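Long-range contacts in carbohydrate binding module family 33 and 10 domain protein (Teredinibacter turnerae, PDB 6RW7), which probably cleaves cellulose oxidatively at a copper centre, this chain being the AA10 lytic polysaccharide monooxygenase domain of a longer protein: residues H1-P7 / F98-Y104; P8-C14 / W86-S90; E30-Y35 / T82-W86; E113-T119 / H179-W185. All blocks are in the same frame, centred on the assembly; numbering follows the deposited sequence.

The contacts fall on a two-sheet core and the helices beside it. Contact 1 pairs strand 3-6 with strand 96-101 in one sheet, and contact 4 pairs strand 111-118 with strand 178-187 in the other; their centres lie about 13 Å apart and their side chains interlock between the sheets. Contacts 2 and 3 are nested in the chain loop that contact 1 closes, with centres about 12 Å and 21 Å from it. They share W86. Contact 2 joins helix 10-17 to the approach to strand 89-90, and contact 3 joins helix 29-37 to the loop before it. Contact 4 follows in series. Contact 1 carries copper ligands, and contact 4 comes within about 5 Å of the copper(I) ion at the W185 side chain.

Contact 1 (H1-P7 / F98-Y104); sequences HGYIESP and FVWDISY. With CU1 (copper (I) ion), chain D; CU (copper (II) ion), chain C.
E5 and D101 reach across the strand pair to the same copper(II) ion. E5 OE1 sits 2.2 Å from the metal and D101 OD2 2.5 Å from it, with the carboxylate planes 22° apart; H165 and a water add further ligands. E5 gets there on an extended chain whose CG lies opposite its backbone N (chi1 173°). The second oxygen of D101 is held away from the metal: S103 OG bonds to D101 OD1 at 2.7 Å through the syn lone pair, while S103 N comes from above the carboxylate plane and closes an Asx turn. A water links this oxygen with H1 O and Y104 N. Behind the carboxylate the Y3 ring lies alongside, with D101 CB over its face, and another water ties Y3 OH to Y104 OH.

The backbone sets these positions. Y3 and D101 form a hydrogen-bonded antiparallel pair, with D101 N to Y3 O at 2.8 Å. Both E5 and S6 then face V99, whose O takes E5 N at 2.7 Å and S6 N only weakly, a classic beta bulge. Beneath, I4 CG1 rests over the W100 five-membered ring, 3.6 Å from its centroid, and P7, after a cis peptide bond, sets its CD 3.6 Å from F98 CD2. Beside the start of the strand, the amino N and ND1 of H1 bind copper(I), ND1 at 1.9 Å, and H107 supplies the next ligand: the histidine brace of lytic polysaccharide monooxygenases.

Contact 2 (P8-C14 / W86-S90); sequences PSRQQHC and WPVTS
A single water between P8, H13 and T89 is gripped from three directions. It donates to P8 O at 2.8 Å, accepts from T89 OG1 at 2.8 Å and lies 3.0 Å from H13 NE2, in the plane of the imidazole at its edge. The same ring is held flat between prolines: P87 CB stands over its centre, 3.5 Å from the centroid, while P8 CB lies over the opposite face toward the rim. T89 CG2 meets the ring at its edge and, tip to tip, P8 CG. On the far side of the imidazole, ND1 is hydrogen-bonded to K27.

Next to this sandwich R10 crosses the W86 side chain at about a right angle, its extended chain running over the length of the indole face. Its guanidinium stacks on the five-membered ring, a cation-pi contact with centres 3.6 Å apart and planes at 8°, and CD sits over the six-membered ring. C14 SG touches the indole obliquely, 3.9 Å from CZ3, and is itself tied to C28 by a disulfide. Helix 10-17 starts after S9, the N-cap, whose OG accepts from Q12 N and, weakly, from Q11 N.

R10 NH1 and W86 NE1 are both donors and do not bond to each other; NE1 goes to T82 O. R10 NE forms a salt bridge with D200 and NH1 bonds to Y80 O, so the buried charge is probably stabilised by D200 and, more weakly, by the indole.

Contact 3 (E30-Y35 / T82-W86); sequences EAFANY and TPANW
T82 meets the helix with both branches. Its CG2 packs against N34 CB at 3.5 Å, whereas OG1, bonded to P79 O, approaches the Y35 ring obliquely, 3.3 Å from CD1, the two side chains crossing at about a right angle. P83 contributes its carbonyl: N34 ND2 donates to P83 O over 2.9 Å, nearly straight at 167°, with the oxygen close to the plane of the amide. A84 then presses its methyl on the helix backbone, CB 3.8 Å from A31 CA, where the small A31 lets the chains come close.

The helix is 29-37, in the excursion between strands 3-6 and 52-54 that probably corresponds to the L2 region of AA10 enzymes, and the loop against it leads into strand 89-90.

N85 is the centre of an inverse gamma turn. E30 and N85 each have two modelled conformers; in the one described N85 N donates to E30 OE2 at 2.8 Å, from above the carboxylate plane, so this link is probably not permanent. E30 spans the gap with an extended chain, its CG trans to the backbone N (chi1 -150°). A water connects N85 O with A31 N, and in this conformer N85 OD1 bonds to R178. W86 follows: A31 CB sits over its six-membered ring, 3.7 Å from the centroid and 8° off the normal, on the face turned away from R10, while W86 NE1 donates to T82 O at 2.8 Å, which holds the indole rotation.

Contact 4 (E113-T119 / H179-W185); sequences ELVFYIT and HVIFAEW
F116 fills the hollow above the small A183: its CD2 comes 3.6 Å from A183 CB, obliquely to the ring, and I181 CG2 lies at the edge of the same ring, 4.1 Å from F116 CD2. Further along, I118 and I181 cross slantwise, I118 CG1 lying 3.9 Å from I181 CG1. At the other end L114 lies alongside W185, with L114 CD1 3.8 Å from W185 CD1. L114, F116, I118, I181, A183 and W185 share one face of the pair, the face turned to the sheet of strands 3-6, 96-101 and 165-172. I4 and W100 of that sheet also press on A183, as two layers mesh in the immunoglobulin-like beta-sandwich of lytic polysaccharide monooxygenases.

The strands run antiparallel, with V115 opposite E184 and Y117 opposite F182 as hydrogen-bonded pairs; Y117 N to F182 O is 2.8 Å. On the other face the Y117 and F182 side chains lie side by side, their rings oblique at 47°, so that Y117 CD1 touches the rim of F182 near its plane. E184 stretches over V115 toward its salt-bridge partner R194, which also bridges to E113, itself paired with K59.

At the strand end T119 turns OG1 toward the edge of the H179 ring. The rotation placing it there (chi1 44°) sets OG1 between the backbone N and the carbonyl carbon. OG1 accepts from V180 N at 3.1 Å and bonds to H179 ND1 at 2.7 Å, either atom being a possible donor, while T119 CG2 packs on V180 CB.

Contact 1 (H1-P7 / F98-Y104)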
# COMPACT_ATOMS: atom_id res chain seq x y z
N HIS A 1 4.93 6.44 10.30
CA HIS A 1 5.34 6.62 8.90
C HIS A 1 5.79 5.29 8.33
O HIS A 1 6.67 4.64 8.93
CB HIS A 1 6.47 7.65 8.78
CG HIS A 1 5.92 9.01 8.90
ND1 HIS A 1 5.25 9.43 10.05
CD2 HIS A 1 5.85 10.02 8.02
CE1 HIS A 1 4.80 10.67 9.87
NE2 HIS A 1 5.18 11.06 8.63
N GLY A 2 5.16 4.86 7.25
CA GLY A 2 5.46 3.53 6.74
C GLY A 2 4.82 3.21 5.42
O GLY A 2 4.03 3.99 4.87
N TYR A 3 5.16 2.03 4.95
CA TYR A 3 4.80 1.54 3.60
C TYR A 3 5.06 0.04 3.61
O TYR A 3 5.76 -0.46 4.50
CB TYR A 3 5.63 2.25 2.52
CG TYR A 3 7.11 2.12 2.74
CD1 TYR A 3 7.76 2.92 3.65
CD2 TYR A 3 7.84 1.11 2.12
CE1 TYR A 3 9.09 2.72 3.96
CE2 TYR A 3 9.19 0.92 2.40
CZ TYR A 3 9.81 1.73 3.32
OH TYR A 3 11.15 1.55 3.61
N ILE A 4 4.52 -0.68 2.64
CA ILE A 4 4.73 -2.13 2.56
C ILE A 4 6.05 -2.40 1.83
O ILE A 4 6.23 -2.00 0.65
CB ILE A 4 3.52 -2.85 1.95
CG1 ILE A 4 2.33 -2.74 2.91
CG2 ILE A 4 3.85 -4.30 1.61
CD1 ILE A 4 1.06 -3.31 2.36
N GLU A 5 6.92 -3.13 2.51
CA GLU A 5 8.25 -3.51 1.99
C GLU A 5 8.18 -4.82 1.22
O GLU A 5 8.90 -4.95 0.20
CB GLU A 5 9.21 -3.60 3.17
CG GLU A 5 10.58 -4.14 2.83
CD GLU A 5 11.55 -4.01 3.99
OE1 GLU A 5 11.60 -2.94 4.61
OE2 GLU A 5 12.25 -4.99 4.25
N SER A 6 7.41 -5.79 1.69
CA SER A 6 7.32 -7.13 1.08
C SER A 6 5.88 -7.61 1.14
O SER A 6 5.32 -7.60 2.22
CB SER A 6 8.23 -8.11 1.78
OG SER A 6 8.12 -9.36 1.13
N PRO A 7 5.24 -8.00 0.02
CA PRO A 7 5.77 -7.80 -1.33
C PRO A 7 5.96 -6.30 -1.58
O PRO A 7 5.35 -5.46 -0.89
CB PRO A 7 4.67 -8.34 -2.24
CG PRO A 7 3.43 -8.16 -1.39
CD PRO A 7 3.87 -8.52 0.01
N PHE A 98 2.52 -10.05 4.84
CA PHE A 98 2.78 -8.67 4.36
C PHE A 98 3.65 -7.97 5.39
O PHE A 98 3.35 -8.07 6.58
CB PHE A 98 1.47 -7.90 4.16
CG PHE A 98 0.65 -8.40 3.01
CD1 PHE A 98 -0.20 -9.48 3.17
CD2 PHE A 98 0.76 -7.82 1.76
CE1 PHE A 98 -0.91 -9.98 2.08
CE2 PHE A 98 0.02 -8.29 0.70
CZ PHE A 98 -0.79 -9.38 0.85
N VAL A 99 4.70 -7.30 4.96
CA VAL A 99 5.67 -6.65 5.86
C VAL A 99 5.53 -5.14 5.67
O VAL A 99 5.88 -4.61 4.57
CB VAL A 99 7.10 -7.12 5.56
CG1 VAL A 99 8.07 -6.44 6.51
CG2 VAL A 99 7.23 -8.64 5.64
N TRP A 100 5.04 -4.47 6.70
CA TRP A 100 5.08 -2.99 6.76
C TRP A 100 6.44 -2.60 7.33
O TRP A 100 6.77 -3.03 8.45
CB TRP A 100 3.97 -2.43 7.61
CG TRP A 100 2.63 -2.39 6.95
CD1 TRP A 100 1.73 -3.39 6.76
CD2 TRP A 100 2.07 -1.23 6.32
NE1 TRP A 100 0.63 -2.93 6.10
CE2 TRP A 100 0.80 -1.60 5.84
CE3 TRP A 100 2.50 0.08 6.17
CZ2 TRP A 100 -0.04 -0.68 5.20
CZ3 TRP A 100 1.68 0.98 5.52
CH2 TRP A 100 0.44 0.59 5.03
N ASP A 101 7.16 -1.73 6.63
CA ASP A 101 8.34 -1.06 7.21
C ASP A 101 7.85 0.20 7.90
O ASP A 101 7.24 1.05 7.22
CB ASP A 101 9.40 -0.67 6.19
CG ASP A 101 10.55 0.03 6.90
OD1 ASP A 101 10.43 1.22 7.16
OD2 ASP A 101 11.48 -0.64 7.28
N ILE A 102 8.07 0.32 9.20
CA ILE A 102 7.67 1.53 9.97
C ILE A 102 8.92 2.18 10.58
O ILE A 102 8.77 3.00 11.48
CB ILE A 102 6.55 1.18 10.98
CG1 ILE A 102 7.03 0.34 12.17
CG2 ILE A 102 5.37 0.52 10.29
CD1 ILE A 102 6.00 0.27 13.28
N SER A 103 10.09 1.94 9.99
CA SER A 103 11.38 2.44 10.52
C SER A 103 11.39 3.98 10.60
O SER A 103 11.96 4.51 11.57
CB SER A 103 12.53 1.94 9.70
OG SER A 103 12.46 2.44 8.39
N TYR A 104 10.77 4.68 9.66
CA TYR A 104 10.80 6.17 9.63
C TYR A 104 9.84 6.76 10.66
O TYR A 104 9.86 7.98 10.84
CB TYR A 104 10.48 6.70 8.24
CG TYR A 104 11.53 6.32 7.24
CD1 TYR A 104 12.80 6.89 7.27
CD2 TYR A 104 11.28 5.35 6.29
CE1 TYR A 104 13.78 6.51 6.36
CE2 TYR A 104 12.24 4.96 5.37
CZ TYR A 104 13.50 5.55 5.41
OH TYR A 104 14.43 5.15 4.50
CU CU1 D . 4.79 8.28 11.51
CU CU C . 12.65 -2.70 6.49
O HOH W 1 8.90 3.68 7.56
O HOH W 2 13.73 2.92 3.22
O HOH W 3 13.94 -2.39 8.22
O HOH W 4 6.86 9.40 12.50

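Contact 2 (P8-C14 / W86-S90)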
# COMPACT_ATOMS: atom_id res chain seq x y z
N PRO A 8 6.86 -5.92 -2.50
CA PRO A 8 7.23 -4.52 -2.61
C PRO A 8 6.08 -3.66 -3.12
O PRO A 8 5.61 -3.85 -4.23
CB PRO A 8 8.41 -4.49 -3.58
CG PRO A 8 8.31 -5.81 -4.32
CD PRO A 8 7.67 -6.79 -3.36
N SER A 9 5.70 -2.67 -2.32
CA SER A 9 4.68 -1.67 -2.68
C SER A 9 5.24 -0.67 -3.69
O SER A 9 6.45 -0.65 -3.98
CB SER A 9 4.19 -0.91 -1.47
OG SER A 9 5.23 -0.09 -0.94
N ARG A 10 4.36 0.19 -4.18
CA ARG A 10 4.79 1.28 -5.08
C ARG A 10 5.87 2.12 -4.37
O ARG A 10 6.78 2.61 -5.06
CB ARG A 10 3.60 2.14 -5.49
CG ARG A 10 2.64 1.39 -6.40
CD ARG A 10 1.48 2.21 -6.90
NE ARG A 10 0.69 1.39 -7.81
CZ ARG A 10 -0.34 1.83 -8.53
NH1 ARG A 10 -0.75 3.09 -8.45
NH2 ARG A 10 -0.93 0.98 -9.37
N GLN A 11 5.71 2.34 -3.07
CA GLN A 11 6.67 3.17 -2.29
C GLN A 11 8.00 2.45 -2.10
O GLN A 11 9.04 3.12 -2.01
CB GLN A 11 6.06 3.46 -0.92
CG GLN A 11 4.81 4.30 -1.01
CD GLN A 11 3.65 3.63 -0.34
OE1 GLN A 11 3.18 2.59 -0.82
NE2 GLN A 11 3.14 4.25 0.72
N GLN A 12 8.00 1.13 -2.04
CA GLN A 12 9.24 0.33 -1.92
C GLN A 12 10.02 0.46 -3.23
O GLN A 12 11.22 0.73 -3.21
CB GLN A 12 8.92 -1.13 -1.59
CG GLN A 12 10.16 -2.01 -1.58
CD GLN A 12 11.14 -1.64 -0.49
OE1 GLN A 12 10.74 -1.34 0.64
NE2 GLN A 12 12.44 -1.73 -0.77
N HIS A 13 9.37 0.22 -4.35
CA HIS A 13 10.04 0.31 -5.67
C HIS A 13 10.49 1.74 -5.94
O HIS A 13 11.64 1.93 -6.37
CB HIS A 13 9.12 -0.09 -6.81
CG HIS A 13 8.71 -1.52 -6.87
ND1 HIS A 13 9.59 -2.53 -7.11
CD2 HIS A 13 7.48 -2.08 -6.79
CE1 HIS A 13 8.92 -3.68 -7.19
NE2 HIS A 13 7.62 -3.42 -6.98
N CYS A 14 9.56 2.69 -5.82
CA CYS A 14 9.71 4.09 -6.29
C CYS A 14 9.61 4.97 -5.05
O CYS A 14 8.50 5.31 -4.67
CB CYS A 14 8.70 4.44 -7.37
SG CYS A 14 8.47 3.17 -8.65
N TRP A 86 3.42 0.49 -13.58
CA TRP A 86 4.22 0.39 -12.34
C TRP A 86 4.97 -0.94 -12.31
O TRP A 86 4.52 -1.94 -12.91
CB TRP A 86 3.30 0.51 -11.12
CG TRP A 86 2.74 1.88 -10.90
CD1 TRP A 86 1.61 2.43 -11.42
CD2 TRP A 86 3.33 2.88 -10.05
NE1 TRP A 86 1.46 3.72 -10.98
CE2 TRP A 86 2.49 4.01 -10.12
CE3 TRP A 86 4.45 2.90 -9.22
CZ2 TRP A 86 2.76 5.15 -9.38
CZ3 TRP A 86 4.72 4.04 -8.50
CH2 TRP A 86 3.88 5.15 -8.58
N PRO A 87 6.09 -1.06 -11.57
CA PRO A 87 6.75 -2.34 -11.38
C PRO A 87 5.79 -3.35 -10.73
O PRO A 87 5.05 -2.99 -9.83
CB PRO A 87 7.93 -2.06 -10.41
CG PRO A 87 8.10 -0.56 -10.45
CD PRO A 87 6.76 0.03 -10.83
N VAL A 88 5.83 -4.60 -11.20
CA VAL A 88 4.89 -5.68 -10.78
C VAL A 88 5.71 -6.88 -10.30
O VAL A 88 6.70 -7.23 -11.00
CB VAL A 88 3.97 -6.09 -11.94
CG1 VAL A 88 4.71 -7.02 -12.90
CG2 VAL A 88 2.68 -6.73 -11.46
N THR A 89 5.32 -7.52 -9.20
CA THR A 89 6.01 -8.73 -8.73
C THR A 89 5.03 -9.89 -8.72
O THR A 89 3.82 -9.76 -8.49
CB THR A 89 6.83 -8.47 -7.47
OG1 THR A 89 5.92 -8.01 -6.49
CG2 THR A 89 7.95 -7.47 -7.66
N SER A 90 5.60 -11.04 -9.03
CA SER A 90 4.88 -12.33 -9.04
C SER A 90 4.38 -12.63 -7.63
O SER A 90 5.10 -12.34 -6.67
CB SER A 90 5.76 -13.42 -9.55
OG SER A 90 4.98 -14.57 -9.84
O HOH W 5 5.31 -5.30 -6.58

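Contact 3 (E30-Y35 / T82-W86)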
# COMPACT_ATOMS: atom_id res chain seq x y z
N GLU A 30 8.47 5.33 -15.97
CA GLU A 30 7.16 5.79 -16.47
C GLU A 30 6.43 6.53 -15.34
O GLU A 30 5.89 7.60 -15.59
CB GLU A 30 6.37 4.59 -16.98
CG GLU A 30 5.42 4.93 -18.10
CD GLU A 30 4.74 3.69 -18.65
OE1 GLU A 30 5.44 2.90 -19.32
OE2 GLU A 30 3.53 3.50 -18.36
N ALA A 31 6.40 5.94 -14.14
CA ALA A 31 5.74 6.56 -12.97
C ALA A 31 6.37 7.95 -12.74
O ALA A 31 5.64 8.93 -12.58
CB ALA A 31 5.86 5.68 -11.76
N PHE A 32 7.70 8.02 -12.71
CA PHE A 32 8.44 9.29 -12.50
C PHE A 32 8.10 10.31 -13.59
O PHE A 32 7.82 11.49 -13.29
CB PHE A 32 9.94 9.03 -12.46
CG PHE A 32 10.50 8.25 -11.28
CD1 PHE A 32 9.87 8.19 -10.03
CD2 PHE A 32 11.71 7.61 -11.42
CE1 PHE A 32 10.47 7.53 -8.98
CE2 PHE A 32 12.31 6.93 -10.37
CZ PHE A 32 11.67 6.89 -9.14
N ALA A 33 8.16 9.87 -14.84
CA ALA A 33 7.92 10.74 -16.01
C ALA A 33 6.48 11.25 -16.06
O ALA A 33 6.24 12.44 -16.25
CB ALA A 33 8.30 9.99 -17.26
N ASN A 34 5.52 10.36 -15.82
CA ASN A 34 4.09 10.72 -15.89
C ASN A 34 3.78 11.68 -14.75
O ASN A 34 3.01 12.59 -14.95
CB ASN A 34 3.19 9.47 -15.87
CG ASN A 34 3.29 8.64 -17.13
OD1 ASN A 34 3.97 9.03 -18.09
ND2 ASN A 34 2.62 7.50 -17.16
N TYR A 35 4.43 11.54 -13.59
CA TYR A 35 4.18 12.47 -12.47
C TYR A 35 4.71 13.85 -12.86
O TYR A 35 4.02 14.83 -12.64
CB TYR A 35 4.77 11.90 -11.18
CG TYR A 35 4.37 12.64 -9.95
CD1 TYR A 35 3.04 12.76 -9.55
CD2 TYR A 35 5.34 13.19 -9.12
CE1 TYR A 35 2.69 13.42 -8.40
CE2 TYR A 35 5.00 13.85 -7.95
CZ TYR A 35 3.67 13.96 -7.58
OH TYR A 35 3.31 14.63 -6.45
N THR A 82 -0.38 8.21 -9.69
CA THR A 82 -0.03 8.43 -11.11
C THR A 82 -0.40 7.20 -11.94
O THR A 82 0.10 6.11 -11.70
CB THR A 82 1.46 8.75 -11.24
OG1 THR A 82 1.74 9.86 -10.37
CG2 THR A 82 1.84 9.11 -12.66
N PRO A 83 -1.20 7.33 -13.02
CA PRO A 83 -1.34 6.25 -13.99
C PRO A 83 0.01 5.92 -14.63
O PRO A 83 0.71 6.83 -15.10
CB PRO A 83 -2.34 6.79 -15.02
CG PRO A 83 -3.08 7.87 -14.28
CD PRO A 83 -2.03 8.49 -13.38
N ALA A 84 0.39 4.65 -14.61
CA ALA A 84 1.64 4.15 -15.22
C ALA A 84 1.65 2.64 -15.29
O ALA A 84 0.84 1.99 -14.60
CB ALA A 84 2.85 4.57 -14.41
N ASN A 85 2.55 2.10 -16.09
CA ASN A 85 2.99 0.69 -15.96
C ASN A 85 3.96 0.64 -14.78
O ASN A 85 5.17 0.79 -14.98
CB ASN A 85 3.59 0.13 -17.26
CG ASN A 85 3.73 -1.38 -17.24
OD1 ASN A 85 3.55 -2.01 -16.20
ND2 ASN A 85 4.05 -1.96 -18.38
N TRP A 86 3.42 0.49 -13.58
CA TRP A 86 4.22 0.39 -12.34
C TRP A 86 4.97 -0.94 -12.31
O TRP A 86 4.52 -1.94 -12.91
CB TRP A 86 3.30 0.51 -11.12
CG TRP A 86 2.74 1.88 -10.90
CD1 TRP A 86 1.61 2.43 -11.42
CD2 TRP A 86 3.33 2.88 -10.05
NE1 TRP A 86 1.46 3.72 -10.98
CE2 TRP A 86 2.49 4.01 -10.12
CE3 TRP A 86 4.45 2.90 -9.22
CZ2 TRP A 86 2.76 5.15 -9.38
CZ3 TRP A 86 4.72 4.04 -8.50
CH2 TRP A 86 3.88 5.15 -8.58
O HOH W 6 7.06 2.86 -13.84

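Contact 4 (E113-T119 / H179-W185)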
# COMPACT_ATOMS: atom_id res chain seq x y z
N GLU A 113 -4.73 -1.40 13.72
CA GLU A 113 -5.22 -2.37 12.72
C GLU A 113 -4.44 -2.28 11.42
O GLU A 113 -3.84 -1.25 11.09
CB GLU A 113 -6.71 -2.22 12.49
CG GLU A 113 -7.09 -0.84 11.99
CD GLU A 113 -8.55 -0.61 11.64
OE1 GLU A 113 -9.40 -1.37 12.12
OE2 GLU A 113 -8.82 0.29 10.84
N LEU A 114 -4.46 -3.40 10.72
CA LEU A 114 -3.86 -3.55 9.39
C LEU A 114 -4.98 -4.07 8.49
O LEU A 114 -5.57 -5.11 8.81
CB LEU A 114 -2.71 -4.57 9.45
CG LEU A 114 -1.43 -4.23 10.22
CD1 LEU A 114 -0.75 -3.02 9.66
CD2 LEU A 114 -1.62 -4.15 11.72
N VAL A 115 -5.31 -3.33 7.45
CA VAL A 115 -6.48 -3.61 6.58
C VAL A 115 -5.99 -3.76 5.15
O VAL A 115 -5.14 -2.97 4.74
CB VAL A 115 -7.53 -2.49 6.72
CG1 VAL A 115 -8.82 -2.83 6.03
CG2 VAL A 115 -7.79 -2.15 8.18
N PHE A 116 -6.53 -4.72 4.40
CA PHE A 116 -6.10 -4.99 3.02
C PHE A 116 -7.31 -5.24 2.14
O PHE A 116 -8.15 -6.08 2.50
CB PHE A 116 -5.22 -6.23 2.95
CG PHE A 116 -3.95 -6.20 3.76
CD1 PHE A 116 -3.97 -6.41 5.13
CD2 PHE A 116 -2.74 -5.94 3.15
CE1 PHE A 116 -2.78 -6.42 5.85
CE2 PHE A 116 -1.57 -5.92 3.87
CZ PHE A 116 -1.59 -6.15 5.22
N TYR A 117 -7.31 -4.58 0.99
CA TYR A 117 -8.30 -4.77 -0.08
C TYR A 117 -7.58 -5.25 -1.32
O TYR A 117 -6.42 -4.90 -1.51
CB TYR A 117 -8.99 -3.45 -0.39
CG TYR A 117 -9.86 -2.87 0.69
CD1 TYR A 117 -9.33 -2.16 1.75
CD2 TYR A 117 -11.25 -2.96 0.60
CE1 TYR A 117 -10.15 -1.63 2.73
CE2 TYR A 117 -12.08 -2.38 1.54
CZ TYR A 117 -11.53 -1.69 2.60
OH TYR A 117 -12.34 -1.14 3.57
N ILE A 118 -8.29 -5.98 -2.18
CA ILE A 118 -7.72 -6.39 -3.49
C ILE A 118 -8.71 -6.00 -4.58
O ILE A 118 -9.92 -5.89 -4.30
CB ILE A 118 -7.37 -7.90 -3.49
CG1 ILE A 118 -6.48 -8.27 -4.67
CG2 ILE A 118 -8.61 -8.77 -3.38
CD1 ILE A 118 -5.81 -9.60 -4.50
N THR A 119 -8.19 -5.84 -5.78
CA THR A 119 -9.03 -5.61 -6.97
C THR A 119 -10.01 -6.78 -7.14
O THR A 119 -9.73 -7.92 -6.74
CB THR A 119 -8.16 -5.31 -8.19
OG1 THR A 119 -7.05 -6.22 -8.21
CG2 THR A 119 -7.66 -3.88 -8.18
N HIS A 179 -3.19 -7.56 -10.68
CA HIS A 179 -4.08 -7.04 -9.62
C HIS A 179 -3.36 -5.99 -8.80
O HIS A 179 -2.13 -5.79 -8.95
CB HIS A 179 -4.65 -8.19 -8.80
CG HIS A 179 -5.67 -8.95 -9.57
ND1 HIS A 179 -6.98 -8.51 -9.67
CD2 HIS A 179 -5.56 -10.03 -10.38
CE1 HIS A 179 -7.64 -9.32 -10.46
NE2 HIS A 179 -6.78 -10.26 -10.95
N VAL A 180 -4.13 -5.32 -7.95
CA VAL A 180 -3.57 -4.34 -7.00
C VAL A 180 -4.12 -4.65 -5.62
O VAL A 180 -5.32 -4.92 -5.49
CB VAL A 180 -3.92 -2.90 -7.39
CG1 VAL A 180 -3.30 -1.95 -6.39
CG2 VAL A 180 -3.48 -2.56 -8.80
N ILE A 181 -3.23 -4.60 -4.63
CA ILE A 181 -3.63 -4.66 -3.20
C ILE A 181 -3.51 -3.25 -2.64
O ILE A 181 -2.47 -2.61 -2.82
CB ILE A 181 -2.79 -5.71 -2.46
CG1 ILE A 181 -3.14 -7.10 -3.00
CG2 ILE A 181 -2.97 -5.60 -0.95
CD1 ILE A 181 -2.22 -8.21 -2.57
N PHE A 182 -4.57 -2.77 -2.00
CA PHE A 182 -4.64 -1.46 -1.33
C PHE A 182 -4.66 -1.75 0.18
O PHE A 182 -5.55 -2.48 0.65
CB PHE A 182 -5.84 -0.65 -1.84
CG PHE A 182 -6.22 0.46 -0.90
CD1 PHE A 182 -5.51 1.64 -0.92
CD2 PHE A 182 -7.23 0.30 0.04
CE1 PHE A 182 -5.81 2.66 -0.04
CE2 PHE A 182 -7.53 1.33 0.92
CZ PHE A 182 -6.80 2.49 0.88
N ALA A 183 -3.71 -1.20 0.93
CA ALA A 183 -3.53 -1.55 2.35
C ALA A 183 -3.42 -0.31 3.22
O ALA A 183 -2.89 0.72 2.79
CB ALA A 183 -2.29 -2.40 2.51
N GLU A 184 -3.85 -0.48 4.45
CA GLU A 184 -3.82 0.58 5.46
C GLU A 184 -3.16 0.08 6.74
O GLU A 184 -3.40 -1.08 7.14
CB GLU A 184 -5.24 1.03 5.82
CG GLU A 184 -6.07 1.47 4.64
CD GLU A 184 -7.48 1.89 5.00
OE1 GLU A 184 -7.92 1.61 6.15
OE2 GLU A 184 -8.13 2.49 4.12
N TRP A 185 -2.43 0.98 7.38
CA TRP A 185 -1.89 0.76 8.74
C TRP A 185 -2.48 1.87 9.61
O TRP A 185 -2.14 3.03 9.38
CB TRP A 185 -0.37 0.72 8.73
CG TRP A 185 0.27 0.91 10.07
CD1 TRP A 185 -0.13 0.37 11.26
CD2 TRP A 185 1.43 1.71 10.33
NE1 TRP A 185 0.70 0.81 12.26
CE2 TRP A 185 1.65 1.63 11.72
CE3 TRP A 185 2.29 2.48 9.54
CZ2 TRP A 185 2.70 2.32 12.33
CZ3 TRP A 185 3.33 3.15 10.15
CH2 TRP A 185 3.51 3.08 11.53